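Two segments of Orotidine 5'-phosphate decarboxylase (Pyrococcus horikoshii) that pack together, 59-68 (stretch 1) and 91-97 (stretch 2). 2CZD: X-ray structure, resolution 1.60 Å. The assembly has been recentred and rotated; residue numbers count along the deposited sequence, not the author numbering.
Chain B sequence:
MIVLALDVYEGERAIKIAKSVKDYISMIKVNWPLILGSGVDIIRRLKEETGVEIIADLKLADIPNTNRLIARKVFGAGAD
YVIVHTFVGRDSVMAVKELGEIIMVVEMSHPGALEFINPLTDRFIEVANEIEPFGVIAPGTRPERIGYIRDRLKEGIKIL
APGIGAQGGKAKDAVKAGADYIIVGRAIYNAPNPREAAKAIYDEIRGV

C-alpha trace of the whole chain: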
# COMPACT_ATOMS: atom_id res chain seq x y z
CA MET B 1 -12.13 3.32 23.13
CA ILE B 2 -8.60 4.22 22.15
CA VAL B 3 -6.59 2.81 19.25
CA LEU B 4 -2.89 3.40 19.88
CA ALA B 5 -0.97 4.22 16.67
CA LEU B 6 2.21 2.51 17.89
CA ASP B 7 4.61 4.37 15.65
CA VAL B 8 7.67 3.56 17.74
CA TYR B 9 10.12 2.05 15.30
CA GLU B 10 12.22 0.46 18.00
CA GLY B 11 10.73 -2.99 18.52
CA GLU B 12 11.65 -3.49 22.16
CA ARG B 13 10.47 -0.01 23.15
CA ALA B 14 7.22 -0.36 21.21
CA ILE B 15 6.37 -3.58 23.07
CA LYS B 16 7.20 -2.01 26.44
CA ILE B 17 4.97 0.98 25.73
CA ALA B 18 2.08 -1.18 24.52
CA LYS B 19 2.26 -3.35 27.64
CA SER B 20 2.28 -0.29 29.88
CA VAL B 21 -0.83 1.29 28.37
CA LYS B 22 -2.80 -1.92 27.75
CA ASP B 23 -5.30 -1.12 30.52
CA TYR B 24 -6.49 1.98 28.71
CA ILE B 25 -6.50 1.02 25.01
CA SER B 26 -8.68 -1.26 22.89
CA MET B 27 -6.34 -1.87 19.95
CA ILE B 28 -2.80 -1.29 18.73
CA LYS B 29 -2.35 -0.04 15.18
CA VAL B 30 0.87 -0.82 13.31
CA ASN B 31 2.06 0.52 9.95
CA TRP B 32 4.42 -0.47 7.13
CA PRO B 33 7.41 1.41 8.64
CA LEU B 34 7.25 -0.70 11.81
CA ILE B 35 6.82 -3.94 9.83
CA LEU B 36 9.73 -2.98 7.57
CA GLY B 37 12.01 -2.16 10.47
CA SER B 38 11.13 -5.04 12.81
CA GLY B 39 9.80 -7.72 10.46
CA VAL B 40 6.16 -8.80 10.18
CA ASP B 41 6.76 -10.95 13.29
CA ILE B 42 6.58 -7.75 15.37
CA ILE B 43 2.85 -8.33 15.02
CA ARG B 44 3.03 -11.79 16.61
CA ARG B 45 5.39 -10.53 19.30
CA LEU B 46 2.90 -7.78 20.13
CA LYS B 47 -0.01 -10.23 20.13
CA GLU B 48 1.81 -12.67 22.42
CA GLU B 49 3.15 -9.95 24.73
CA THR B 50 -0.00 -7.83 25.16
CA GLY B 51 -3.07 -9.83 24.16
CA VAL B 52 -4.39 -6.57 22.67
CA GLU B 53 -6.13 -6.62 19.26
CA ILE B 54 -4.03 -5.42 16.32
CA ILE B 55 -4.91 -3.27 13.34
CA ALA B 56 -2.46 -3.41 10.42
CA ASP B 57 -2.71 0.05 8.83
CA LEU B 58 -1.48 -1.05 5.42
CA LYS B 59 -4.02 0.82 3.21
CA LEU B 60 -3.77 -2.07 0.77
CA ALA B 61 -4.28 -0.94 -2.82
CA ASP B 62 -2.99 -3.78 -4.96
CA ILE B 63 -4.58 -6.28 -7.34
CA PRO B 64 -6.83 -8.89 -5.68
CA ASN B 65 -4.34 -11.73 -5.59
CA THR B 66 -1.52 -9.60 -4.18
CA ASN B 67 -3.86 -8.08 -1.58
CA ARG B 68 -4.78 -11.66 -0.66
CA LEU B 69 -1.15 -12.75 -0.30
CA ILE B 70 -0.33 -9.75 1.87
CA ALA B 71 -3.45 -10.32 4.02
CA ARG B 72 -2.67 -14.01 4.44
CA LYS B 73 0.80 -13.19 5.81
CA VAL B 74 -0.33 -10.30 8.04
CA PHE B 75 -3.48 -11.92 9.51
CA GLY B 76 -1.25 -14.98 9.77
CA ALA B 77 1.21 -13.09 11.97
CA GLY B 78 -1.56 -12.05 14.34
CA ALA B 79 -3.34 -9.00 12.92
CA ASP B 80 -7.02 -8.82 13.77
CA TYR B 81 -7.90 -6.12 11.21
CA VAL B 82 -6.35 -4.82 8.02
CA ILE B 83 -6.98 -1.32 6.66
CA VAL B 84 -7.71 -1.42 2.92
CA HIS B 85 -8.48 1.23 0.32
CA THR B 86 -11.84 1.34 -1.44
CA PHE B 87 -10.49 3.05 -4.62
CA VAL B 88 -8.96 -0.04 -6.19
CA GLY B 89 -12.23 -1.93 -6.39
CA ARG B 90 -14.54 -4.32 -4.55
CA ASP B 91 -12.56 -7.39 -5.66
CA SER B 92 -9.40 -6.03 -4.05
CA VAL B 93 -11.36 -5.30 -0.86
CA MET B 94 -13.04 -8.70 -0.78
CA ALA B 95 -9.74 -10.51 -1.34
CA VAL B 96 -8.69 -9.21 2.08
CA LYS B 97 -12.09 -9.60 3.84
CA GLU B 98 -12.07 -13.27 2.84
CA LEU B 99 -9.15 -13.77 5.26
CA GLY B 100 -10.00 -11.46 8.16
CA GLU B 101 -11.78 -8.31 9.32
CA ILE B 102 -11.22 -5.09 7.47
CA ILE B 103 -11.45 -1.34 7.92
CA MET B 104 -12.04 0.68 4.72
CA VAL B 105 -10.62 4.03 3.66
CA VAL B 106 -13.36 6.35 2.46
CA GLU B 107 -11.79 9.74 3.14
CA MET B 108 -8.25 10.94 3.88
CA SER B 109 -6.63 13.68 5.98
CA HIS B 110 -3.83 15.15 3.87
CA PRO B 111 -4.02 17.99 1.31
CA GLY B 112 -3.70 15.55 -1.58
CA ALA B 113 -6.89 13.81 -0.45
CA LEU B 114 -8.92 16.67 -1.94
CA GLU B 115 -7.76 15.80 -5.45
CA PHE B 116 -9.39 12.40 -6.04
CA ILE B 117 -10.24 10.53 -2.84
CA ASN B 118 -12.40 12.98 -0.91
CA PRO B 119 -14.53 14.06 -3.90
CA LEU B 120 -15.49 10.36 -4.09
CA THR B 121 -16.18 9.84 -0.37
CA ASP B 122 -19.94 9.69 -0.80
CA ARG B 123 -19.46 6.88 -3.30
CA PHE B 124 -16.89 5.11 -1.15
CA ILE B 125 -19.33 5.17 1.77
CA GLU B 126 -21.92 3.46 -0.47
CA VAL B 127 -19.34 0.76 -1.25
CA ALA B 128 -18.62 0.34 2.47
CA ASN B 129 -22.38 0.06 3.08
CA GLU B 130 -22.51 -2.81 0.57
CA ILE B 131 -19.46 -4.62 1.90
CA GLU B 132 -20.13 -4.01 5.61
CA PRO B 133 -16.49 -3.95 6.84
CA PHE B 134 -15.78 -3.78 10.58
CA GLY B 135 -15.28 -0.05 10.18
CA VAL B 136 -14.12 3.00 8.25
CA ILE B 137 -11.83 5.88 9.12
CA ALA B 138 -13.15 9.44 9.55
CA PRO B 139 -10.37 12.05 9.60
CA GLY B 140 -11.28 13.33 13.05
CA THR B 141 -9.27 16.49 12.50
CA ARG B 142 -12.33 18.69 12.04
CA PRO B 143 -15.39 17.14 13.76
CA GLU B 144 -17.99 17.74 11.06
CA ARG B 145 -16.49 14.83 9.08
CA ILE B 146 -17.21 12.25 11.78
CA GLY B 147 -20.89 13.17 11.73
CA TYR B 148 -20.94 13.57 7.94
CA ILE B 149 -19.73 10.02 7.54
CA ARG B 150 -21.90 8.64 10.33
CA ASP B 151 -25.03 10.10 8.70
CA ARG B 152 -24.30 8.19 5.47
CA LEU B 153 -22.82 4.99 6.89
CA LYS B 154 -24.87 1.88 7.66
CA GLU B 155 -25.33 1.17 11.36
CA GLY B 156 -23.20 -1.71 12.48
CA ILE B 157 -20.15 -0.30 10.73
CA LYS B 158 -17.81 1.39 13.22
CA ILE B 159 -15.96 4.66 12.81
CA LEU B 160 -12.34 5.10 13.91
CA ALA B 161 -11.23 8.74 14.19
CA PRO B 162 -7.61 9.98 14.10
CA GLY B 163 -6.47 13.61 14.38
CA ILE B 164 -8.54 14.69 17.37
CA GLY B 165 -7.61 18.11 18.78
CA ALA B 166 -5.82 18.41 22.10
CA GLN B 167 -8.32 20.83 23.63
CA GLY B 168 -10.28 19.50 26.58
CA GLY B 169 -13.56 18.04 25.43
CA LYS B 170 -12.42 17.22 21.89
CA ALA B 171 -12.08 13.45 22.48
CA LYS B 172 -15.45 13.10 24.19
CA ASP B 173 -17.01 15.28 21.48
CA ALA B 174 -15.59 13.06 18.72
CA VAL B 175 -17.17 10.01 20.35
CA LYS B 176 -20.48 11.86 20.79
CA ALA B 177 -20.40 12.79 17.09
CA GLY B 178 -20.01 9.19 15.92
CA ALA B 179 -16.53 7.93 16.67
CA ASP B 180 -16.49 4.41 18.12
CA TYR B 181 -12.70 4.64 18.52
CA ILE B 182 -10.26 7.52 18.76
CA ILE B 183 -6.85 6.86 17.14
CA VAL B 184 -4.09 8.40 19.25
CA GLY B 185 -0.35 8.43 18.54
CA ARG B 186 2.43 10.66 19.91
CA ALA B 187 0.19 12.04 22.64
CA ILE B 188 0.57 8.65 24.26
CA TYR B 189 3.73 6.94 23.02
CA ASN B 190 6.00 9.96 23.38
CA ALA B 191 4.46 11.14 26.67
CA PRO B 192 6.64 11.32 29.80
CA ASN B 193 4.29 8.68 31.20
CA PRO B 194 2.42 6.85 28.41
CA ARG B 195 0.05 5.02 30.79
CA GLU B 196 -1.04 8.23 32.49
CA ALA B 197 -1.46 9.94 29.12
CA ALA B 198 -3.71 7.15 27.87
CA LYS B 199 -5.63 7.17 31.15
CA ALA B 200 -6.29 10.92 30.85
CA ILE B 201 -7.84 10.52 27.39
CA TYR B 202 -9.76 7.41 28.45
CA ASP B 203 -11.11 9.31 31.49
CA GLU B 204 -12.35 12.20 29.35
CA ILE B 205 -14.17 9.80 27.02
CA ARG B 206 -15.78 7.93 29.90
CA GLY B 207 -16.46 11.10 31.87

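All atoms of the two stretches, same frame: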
# COMPACT_ATOMS: atom_id res chain seq x y z
N LYS B 59 -3.33 0.10 4.30
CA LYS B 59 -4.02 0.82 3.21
C LYS B 59 -3.73 0.08 1.91
O LYS B 59 -3.27 0.65 0.91
CB LYS B 59 -3.57 2.28 3.13
CG LYS B 59 -3.99 3.08 4.36
CD LYS B 59 -3.83 4.59 4.17
CE LYS B 59 -4.18 5.40 5.43
NZ LYS B 59 -3.24 5.12 6.57
N LEU B 60 -4.03 -1.22 1.94
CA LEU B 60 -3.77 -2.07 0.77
C LEU B 60 -4.50 -1.53 -0.45
O LEU B 60 -5.69 -1.16 -0.39
CB LEU B 60 -4.17 -3.52 1.02
CG LEU B 60 -3.33 -4.26 2.09
CD1 LEU B 60 -3.82 -5.72 2.15
CD2 LEU B 60 -1.83 -4.16 1.78
N ALA B 61 -3.77 -1.50 -1.57
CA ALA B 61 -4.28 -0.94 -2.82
C ALA B 61 -3.71 -1.70 -4.02
O ALA B 61 -3.39 -1.12 -5.06
CB ALA B 61 -3.88 0.54 -2.88
N ASP B 62 -3.53 -3.00 -3.86
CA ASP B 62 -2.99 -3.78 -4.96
C ASP B 62 -4.08 -4.60 -5.66
O ASP B 62 -5.29 -4.48 -5.36
CB ASP B 62 -1.89 -4.71 -4.42
CG ASP B 62 -0.70 -4.81 -5.37
OD1 ASP B 62 -0.91 -5.18 -6.54
OD2 ASP B 62 0.43 -4.51 -4.96
N ILE B 63 -3.65 -5.41 -6.64
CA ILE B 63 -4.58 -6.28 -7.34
C ILE B 63 -5.10 -7.32 -6.34
O ILE B 63 -4.45 -7.62 -5.32
CB ILE B 63 -3.92 -6.96 -8.56
CG1 ILE B 63 -2.86 -7.96 -8.11
CG2 ILE B 63 -3.29 -5.91 -9.43
CD1 ILE B 63 -2.22 -8.71 -9.30
N PRO B 64 -6.27 -7.90 -6.61
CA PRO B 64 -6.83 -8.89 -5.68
C PRO B 64 -5.90 -9.98 -5.17
O PRO B 64 -5.79 -10.18 -3.96
CB PRO B 64 -8.04 -9.44 -6.43
CG PRO B 64 -8.49 -8.25 -7.23
CD PRO B 64 -7.18 -7.66 -7.74
N ASN B 65 -5.20 -10.67 -6.07
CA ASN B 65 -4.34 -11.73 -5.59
C ASN B 65 -3.20 -11.27 -4.70
O ASN B 65 -2.83 -11.96 -3.75
CB ASN B 65 -3.75 -12.54 -6.74
CG ASN B 65 -3.09 -13.82 -6.24
OD1 ASN B 65 -3.77 -14.71 -5.70
ND2 ASN B 65 -1.77 -13.92 -6.39
N THR B 66 -2.61 -10.11 -5.00
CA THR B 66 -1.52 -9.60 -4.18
C THR B 66 -2.06 -9.13 -2.83
O THR B 66 -1.43 -9.35 -1.80
CB THR B 66 -0.77 -8.51 -4.93
OG1 THR B 66 -0.23 -9.09 -6.13
CG2 THR B 66 0.40 -7.95 -4.08
N ASN B 67 -3.24 -8.49 -2.84
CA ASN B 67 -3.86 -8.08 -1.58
C ASN B 67 -4.08 -9.33 -0.73
O ASN B 67 -3.83 -9.33 0.48
CB ASN B 67 -5.22 -7.43 -1.84
CG ASN B 67 -5.13 -5.92 -1.96
OD1 ASN B 67 -4.05 -5.36 -2.12
ND2 ASN B 67 -6.28 -5.25 -1.88
N ARG B 68 -4.54 -10.40 -1.37
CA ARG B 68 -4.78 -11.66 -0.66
C ARG B 68 -3.50 -12.22 -0.04
O ARG B 68 -3.49 -12.63 1.12
CB ARG B 68 -5.37 -12.69 -1.63
CG ARG B 68 -5.50 -14.10 -1.07
CD ARG B 68 -6.02 -15.03 -2.15
NE ARG B 68 -7.39 -14.67 -2.51
CZ ARG B 68 -7.76 -14.20 -3.70
NH1 ARG B 68 -6.86 -14.03 -4.67
NH2 ARG B 68 -9.03 -13.87 -3.92
N ASP B 91 -13.27 -6.12 -5.65
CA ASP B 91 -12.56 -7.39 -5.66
C ASP B 91 -11.31 -7.31 -4.80
O ASP B 91 -11.01 -8.25 -4.06
CB ASP B 91 -12.25 -7.88 -7.09
CG ASP B 91 -11.65 -6.81 -8.00
OD1 ASP B 91 -11.44 -7.12 -9.20
OD2 ASP B 91 -11.39 -5.69 -7.55
N SER B 92 -10.58 -6.20 -4.88
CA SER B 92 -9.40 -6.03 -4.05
C SER B 92 -9.76 -5.94 -2.57
O SER B 92 -9.01 -6.43 -1.73
CB SER B 92 -8.59 -4.81 -4.50
OG SER B 92 -7.94 -5.10 -5.74
N VAL B 93 -10.93 -5.37 -2.25
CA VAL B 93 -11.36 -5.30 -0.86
C VAL B 93 -11.77 -6.70 -0.39
O VAL B 93 -11.33 -7.16 0.67
CB VAL B 93 -12.59 -4.38 -0.70
CG1 VAL B 93 -13.07 -4.43 0.75
CG2 VAL B 93 -12.22 -2.94 -1.06
N MET B 94 -12.58 -7.39 -1.20
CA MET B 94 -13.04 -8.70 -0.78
C MET B 94 -11.94 -9.75 -0.69
O MET B 94 -12.05 -10.70 0.10
CB MET B 94 -14.18 -9.19 -1.69
CG MET B 94 -15.49 -8.42 -1.50
SD MET B 94 -16.10 -8.41 0.20
CE MET B 94 -16.46 -10.09 0.45
N ALA B 95 -10.85 -9.55 -1.43
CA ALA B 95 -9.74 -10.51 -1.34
C ALA B 95 -9.12 -10.49 0.06
O ALA B 95 -8.56 -11.50 0.52
CB ALA B 95 -8.69 -10.22 -2.39
N VAL B 96 -9.21 -9.34 0.73
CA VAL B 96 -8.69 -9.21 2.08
C VAL B 96 -9.76 -9.67 3.08
O VAL B 96 -9.44 -10.41 4.01
CB VAL B 96 -8.31 -7.74 2.40
CG1 VAL B 96 -7.71 -7.63 3.79
CG2 VAL B 96 -7.31 -7.23 1.35
N LYS B 97 -11.00 -9.23 2.90
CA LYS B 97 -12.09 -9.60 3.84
C LYS B 97 -12.28 -11.13 3.93
O LYS B 97 -12.69 -11.66 4.95
CB LYS B 97 -13.40 -8.94 3.40
CG LYS B 97 -14.48 -8.99 4.45
CD LYS B 97 -15.69 -8.26 3.96
CE LYS B 97 -16.70 -8.00 5.09
NZ LYS B 97 -17.14 -9.25 5.76

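Two helices can approach closely when small residues line their interface and the few polar groups caught there find partners, and this pair from orotidine 5'-phosphate decarboxylase illustrates the principle. The helices of residues 64-68 and 91-97 run in nearly the same direction, at 26° to each other, with axes only 7.9 Å apart at closest approach.

Stretch 1 enters as a strand, where the CA-to-CB bond of Leu-60 points toward the second helix and CD1 lies 3.9 Å from CG2 of Val-96, a simple apolar contact. The chain then turns. Asp-62 contributes through its backbone: Ser-92 OG donates a hydrogen bond to Asp-62 O at 2.7 Å, so a loop carbonyl ahead of the first helix is satisfied by a buried hydroxyl from the second. The Asp-62 carboxylate accepts at OD1 from Ile-63 N at 2.8 Å, with Ile-63 at the N-cap position, and both its oxygens are also bonded elsewhere in the structure.

Pro-64 opens the helix and makes the closest CA-to-CA approach between the stretches, Pro-64 CA lying 4.2 Å from Ser-92 CA. Its ring packs against both Ser-92 and Asp-91, with CG 3.6 Å from Asp-91 CG, while its CB sits 4.2 Å from Ala-95 CB. The single methyl of Ala-95, CB, also comes within 3.3 Å of Pro-64 O.

Asn-65 and Thr-66 point away, and the next turn brings Asn-67 inward. Its amide uses both ends: ND2 donates to Ser-92 O at 3.0 Å, nearly linear at 168°, and OD1 accepts from Asp-62 N, also at 3.0 Å. One buried side chain thereby ties the loop to both helices, while its CB rests 3.8 Å from Val-96 CG2. Finally, Arg-68 lays one face of its guanidinium over Ala-95, NH2 lying 4.0 Å from Ala-95 CB.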